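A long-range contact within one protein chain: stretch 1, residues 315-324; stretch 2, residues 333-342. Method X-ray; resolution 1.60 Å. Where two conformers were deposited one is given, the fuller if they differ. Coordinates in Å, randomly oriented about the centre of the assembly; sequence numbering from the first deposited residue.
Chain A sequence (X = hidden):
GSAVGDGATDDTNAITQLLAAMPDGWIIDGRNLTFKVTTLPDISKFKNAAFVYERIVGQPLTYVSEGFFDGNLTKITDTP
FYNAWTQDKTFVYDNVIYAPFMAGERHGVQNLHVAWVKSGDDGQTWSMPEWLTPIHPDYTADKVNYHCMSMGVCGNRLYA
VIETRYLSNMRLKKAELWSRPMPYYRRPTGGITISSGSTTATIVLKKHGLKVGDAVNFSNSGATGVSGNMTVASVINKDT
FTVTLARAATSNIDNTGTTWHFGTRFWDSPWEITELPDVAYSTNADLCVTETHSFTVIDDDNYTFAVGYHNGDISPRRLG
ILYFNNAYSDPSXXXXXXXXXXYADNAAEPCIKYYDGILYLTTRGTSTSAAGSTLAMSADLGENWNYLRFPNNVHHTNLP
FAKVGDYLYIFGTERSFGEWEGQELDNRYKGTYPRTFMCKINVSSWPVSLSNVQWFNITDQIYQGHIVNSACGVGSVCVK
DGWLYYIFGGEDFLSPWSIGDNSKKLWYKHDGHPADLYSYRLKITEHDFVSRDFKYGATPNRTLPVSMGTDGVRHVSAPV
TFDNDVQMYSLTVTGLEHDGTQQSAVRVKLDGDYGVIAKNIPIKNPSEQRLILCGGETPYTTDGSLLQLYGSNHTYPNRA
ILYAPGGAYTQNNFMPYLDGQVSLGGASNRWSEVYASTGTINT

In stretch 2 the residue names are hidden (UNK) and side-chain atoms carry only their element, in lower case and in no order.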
# COMPACT_ATOMS: atom_id res chain seq x y z
N SER A 315 -39.59 25.49 -12.13
CA SER A 315 -40.76 25.63 -11.26
C SER A 315 -41.98 25.34 -12.12
O SER A 315 -42.04 25.77 -13.25
CB SER A 315 -40.89 27.05 -10.71
OG SER A 315 -39.90 27.28 -9.74
N PRO A 316 -42.97 24.63 -11.58
CA PRO A 316 -43.07 24.09 -10.21
C PRO A 316 -42.25 22.81 -10.06
O PRO A 316 -42.21 21.99 -10.97
CB PRO A 316 -44.57 23.80 -10.07
CG PRO A 316 -45.00 23.48 -11.48
CD PRO A 316 -44.19 24.40 -12.37
N ARG A 317 -41.58 22.66 -8.92
CA ARG A 317 -40.83 21.42 -8.66
C ARG A 317 -41.77 20.22 -8.59
O ARG A 317 -42.96 20.35 -8.26
CB ARG A 317 -40.09 21.52 -7.32
CG ARG A 317 -38.95 22.52 -7.34
CD ARG A 317 -37.96 22.25 -6.23
NE ARG A 317 -36.96 23.29 -6.30
CZ ARG A 317 -35.77 23.20 -5.77
NH1 ARG A 317 -35.43 22.09 -5.13
NH2 ARG A 317 -34.92 24.22 -5.90
N ARG A 318 -41.23 19.04 -8.89
CA ARG A 318 -41.92 17.78 -8.62
C ARG A 318 -40.96 16.89 -7.86
O ARG A 318 -39.75 16.94 -8.11
CB ARG A 318 -42.33 17.05 -9.90
CG ARG A 318 -43.68 17.51 -10.52
CD ARG A 318 -43.50 18.81 -11.24
NE ARG A 318 -44.76 19.22 -11.91
CZ ARG A 318 -45.71 19.92 -11.31
NH1 ARG A 318 -45.54 20.30 -10.05
NH2 ARG A 318 -46.82 20.27 -11.99
N LEU A 319 -41.46 16.09 -6.93
CA LEU A 319 -40.59 15.16 -6.21
C LEU A 319 -41.42 13.92 -5.94
O LEU A 319 -42.61 14.02 -5.58
CB LEU A 319 -40.17 15.81 -4.90
CG LEU A 319 -39.19 14.97 -4.06
CD1 LEU A 319 -38.18 15.88 -3.29
CD2 LEU A 319 -39.90 14.02 -3.08
N GLY A 320 -40.82 12.74 -6.10
CA GLY A 320 -41.59 11.55 -5.76
C GLY A 320 -40.83 10.32 -6.14
O GLY A 320 -39.59 10.25 -5.95
N ILE A 321 -41.55 9.34 -6.69
CA ILE A 321 -40.93 8.07 -7.05
C ILE A 321 -41.24 7.69 -8.49
O ILE A 321 -42.26 8.10 -9.05
CB ILE A 321 -41.38 6.94 -6.11
CG1 ILE A 321 -42.88 6.58 -6.31
CG2 ILE A 321 -41.06 7.33 -4.63
CD1 ILE A 321 -43.32 5.41 -5.43
N LEU A 322 -40.35 6.92 -9.09
CA LEU A 322 -40.66 6.18 -10.30
C LEU A 322 -40.99 4.77 -9.84
O LEU A 322 -40.12 4.07 -9.29
CB LEU A 322 -39.47 6.17 -11.26
CG LEU A 322 -38.88 7.57 -11.56
CD1 LEU A 322 -37.73 7.42 -12.54
CD2 LEU A 322 -39.95 8.54 -12.14
N TYR A 323 -42.22 4.35 -10.08
CA TYR A 323 -42.69 3.06 -9.61
C TYR A 323 -42.70 2.03 -10.75
O TYR A 323 -43.37 2.24 -11.76
CB TYR A 323 -44.09 3.21 -8.98
CG TYR A 323 -44.76 1.90 -8.67
CD1 TYR A 323 -44.52 1.23 -7.49
CD2 TYR A 323 -45.63 1.33 -9.59
CE1 TYR A 323 -45.14 0.01 -7.24
CE2 TYR A 323 -46.23 0.12 -9.35
CZ TYR A 323 -46.00 -0.53 -8.18
OH TYR A 323 -46.65 -1.75 -8.00
N PHE A 324 -41.92 0.97 -10.61
CA PHE A 324 -41.76 -0.06 -11.64
C PHE A 324 -42.54 -1.28 -11.20
O PHE A 324 -42.21 -1.93 -10.20
CB PHE A 324 -40.29 -0.46 -11.76
CG PHE A 324 -39.40 0.57 -12.36
CD1 PHE A 324 -38.98 1.69 -11.61
CD2 PHE A 324 -38.96 0.42 -13.67
CE1 PHE A 324 -38.15 2.64 -12.18
CE2 PHE A 324 -38.11 1.37 -14.25
CZ PHE A 324 -37.68 2.48 -13.48
N UNK A 333 -40.96 0.23 -18.13
CA UNK A 333 -42.30 0.63 -17.70
C UNK A 333 -42.38 1.11 -16.25
O UNK A 333 -42.17 0.32 -15.32
c UNK A 333 -43.25 -0.55 -17.86
o UNK A 333 -44.57 -0.14 -17.55
N UNK A 334 -42.68 2.38 -16.05
CA UNK A 334 -42.80 2.92 -14.70
C UNK A 334 -43.79 4.05 -14.69
O UNK A 334 -44.16 4.59 -15.75
c UNK A 334 -41.11 5.85 -14.87
c UNK A 334 -40.58 6.83 -15.71
c UNK A 334 -41.41 3.45 -14.18
c UNK A 334 -40.81 4.50 -15.07
c UNK A 334 -40.03 4.14 -16.15
c UNK A 334 -39.79 6.47 -16.78
c UNK A 334 -39.51 5.11 -17.01
N UNK A 335 -44.26 4.38 -13.50
CA UNK A 335 -45.15 5.55 -13.38
C UNK A 335 -44.60 6.49 -12.34
O UNK A 335 -43.98 6.09 -11.37
c UNK A 335 -46.58 5.19 -12.94
o UNK A 335 -46.51 4.34 -11.79
c UNK A 335 -47.35 4.50 -14.07
N UNK A 336 -44.82 7.79 -12.57
CA UNK A 336 -44.37 8.82 -11.64
C UNK A 336 -45.46 9.03 -10.60
O UNK A 336 -46.65 9.27 -10.94
c UNK A 336 -43.08 10.04 -13.48
c UNK A 336 -40.97 12.28 -15.47
c UNK A 336 -44.12 10.13 -12.38
n UNK A 336 -41.87 11.36 -15.16
c UNK A 336 -42.74 11.44 -13.99
n UNK A 336 -40.22 12.13 -16.56
n UNK A 336 -40.84 13.36 -14.70
N UNK A 337 -45.08 8.94 -9.33
CA UNK A 337 -46.01 9.19 -8.22
C UNK A 337 -45.41 10.26 -7.33
O UNK A 337 -44.34 10.04 -6.74
c UNK A 337 -46.26 7.89 -7.46
n UNK A 337 -47.84 4.59 -8.62
c UNK A 337 -47.11 5.49 -7.71
n UNK A 337 -48.92 2.67 -9.22
n UNK A 337 -48.05 2.90 -7.11
c UNK A 337 -47.00 6.84 -8.34
c UNK A 337 -48.26 3.38 -8.32
N UNK A 338 -46.07 11.41 -7.24
CA UNK A 338 -45.44 12.57 -6.58
C UNK A 338 -46.04 12.88 -5.22
O UNK A 338 -47.20 12.52 -4.93
c UNK A 338 -44.77 13.66 -8.77
c UNK A 338 -45.54 13.85 -7.45
o UNK A 338 -46.91 14.12 -7.74
N UNK A 339 -45.25 13.55 -4.38
CA UNK A 339 -45.77 14.09 -3.14
C UNK A 339 -46.39 15.46 -3.45
O UNK A 339 -46.23 16.00 -4.55
c UNK A 339 -44.02 12.85 -1.84
c UNK A 339 -44.66 14.21 -2.06
c UNK A 339 -43.61 15.28 -2.44
c UNK A 339 -42.61 15.57 -1.27
N UNK A 340 -47.14 16.00 -2.50
CA UNK A 340 -47.86 17.26 -2.67
C UNK A 340 -46.92 18.43 -2.94
O UNK A 340 -45.79 18.45 -2.42
c UNK A 340 -48.66 17.55 -1.40
o UNK A 340 -49.59 16.51 -1.12
N UNK A 341 -47.40 19.44 -3.66
CA UNK A 341 -46.58 20.59 -4.01
C UNK A 341 -46.01 21.28 -2.76
O UNK A 341 -44.86 21.74 -2.76
c UNK A 341 -47.43 21.58 -4.82
n UNK A 341 -44.39 22.09 -6.40
o UNK A 341 -46.24 21.43 -7.52
c UNK A 341 -45.70 22.01 -6.56
c UNK A 341 -46.56 22.64 -5.49
N UNK A 342 -46.82 21.33 -1.71
CA UNK A 342 -46.43 21.98 -0.45
C UNK A 342 -45.09 21.46 0.06
O UNK A 342 -44.28 22.22 0.62
o UNK A 342 -49.39 21.51 2.61
o UNK A 342 -48.20 22.59 4.11
c UNK A 342 -48.34 22.10 2.97
c UNK A 342 -47.19 22.22 1.99
c UNK A 342 -47.51 21.73 0.61
O HOH W 1 -44.31 16.80 -6.42
O HOH W 2 -45.87 1.15 -12.90

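Position 333 carries one carbon and then one oxygen, the pattern of serine. The side chain comes no nearer to stretch 1 than 6.1 Å, from its CB to Phe-324 CD2, and contact is left to the backbone, whose O lies 3.6 Å from Phe-324 CD2. This is Ser-333.

At position 334 a single carbon leads to a ring of six carbons, with no hydroxyl oxygen. Its CB sits over the face of the Phe-324 ring, 3.7 Å from the centroid and almost exactly on the ring normal, while the hidden ring meets that of Phe-324 obliquely, with planes at 38°. The residue is Phe-334; its CD2 also reaches Leu-322 CB at 4.0 Å, so the side chain touches two apolar neighbours.

Position 335 has a first carbon bearing one oxygen and one carbon. Such a fork could be threonine alone, since valine would carry two carbons. In Thr-335, OG1 lies 3.8 Å from Tyr-323 CD2, at the edge of the ring. The backbone pairs twice with Tyr-323: Tyr-323 N donates to Thr-335 O at 2.8 Å, and Thr-335 N to Tyr-323 O at 2.9 Å.

Three carbons, a nitrogen, and a carbon carrying two more nitrogens make position 336 an arginine. The chain of Arg-336 lies on the same face of the sheet as Leu-322, and its CG packs 3.7 Å from Leu-322 CD2; its terminal nitrogens are bonded elsewhere in the structure.

Position 337 repeats that pattern of atoms, with a planar end group lying over the ring of Tyr-323. Arg-337 thus stacks its guanidinium flat on the ring, the planes at 10° and CZ 4.0 Å from the ring centroid, a cation-pi arrangement. Its aliphatic part also packs on Ile-321, CB lying 3.8 Å from Ile-321 CG1.

At position 338 the fork of one oxygen and one carbon returns, identifying Thr-338. Its CG2 is 4.3 Å from Arg-318 CB, and its CA lies 4.1 Å from Gly-320 CA. Glycine suits this close approach: an ideal CB there would fall 2.1 Å from Arg-337 O.

Position 339 has four carbons, forked at the first, one arm two carbons long: isoleucine. Ile-339 CD1 meets Leu-319 CD2 at 3.6 Å, and Ile-339 N donates to Leu-319 O at 2.9 Å. Water 1 links Leu-319 N to Ile-339 O.

Position 340, one carbon and one oxygen, is Ser-340, pointing away and touching nothing in stretch 1.

Position 341 has three carbons, the third carrying one oxygen and one nitrogen, as in glutamine. The amide of Gln-341 uses both ends: NE2 donates to Arg-317 O at 2.9 Å, and OE1 accepts a weak bond from Arg-318 NH1 at 2.9 Å.

Position 342, three carbons ending in two oxygens, is Glu-342, out of reach.

The contact is an antiparallel pairing, fixed by backbone hydrogen bonds from Tyr-323 to Leu-319. Packing of Phe-334 and the Arg-337 stack reinforce it, and Gln-341 extends the polar contacts beyond the ladder.

Stretch 2, residues 333-342: SFTRRTISQE
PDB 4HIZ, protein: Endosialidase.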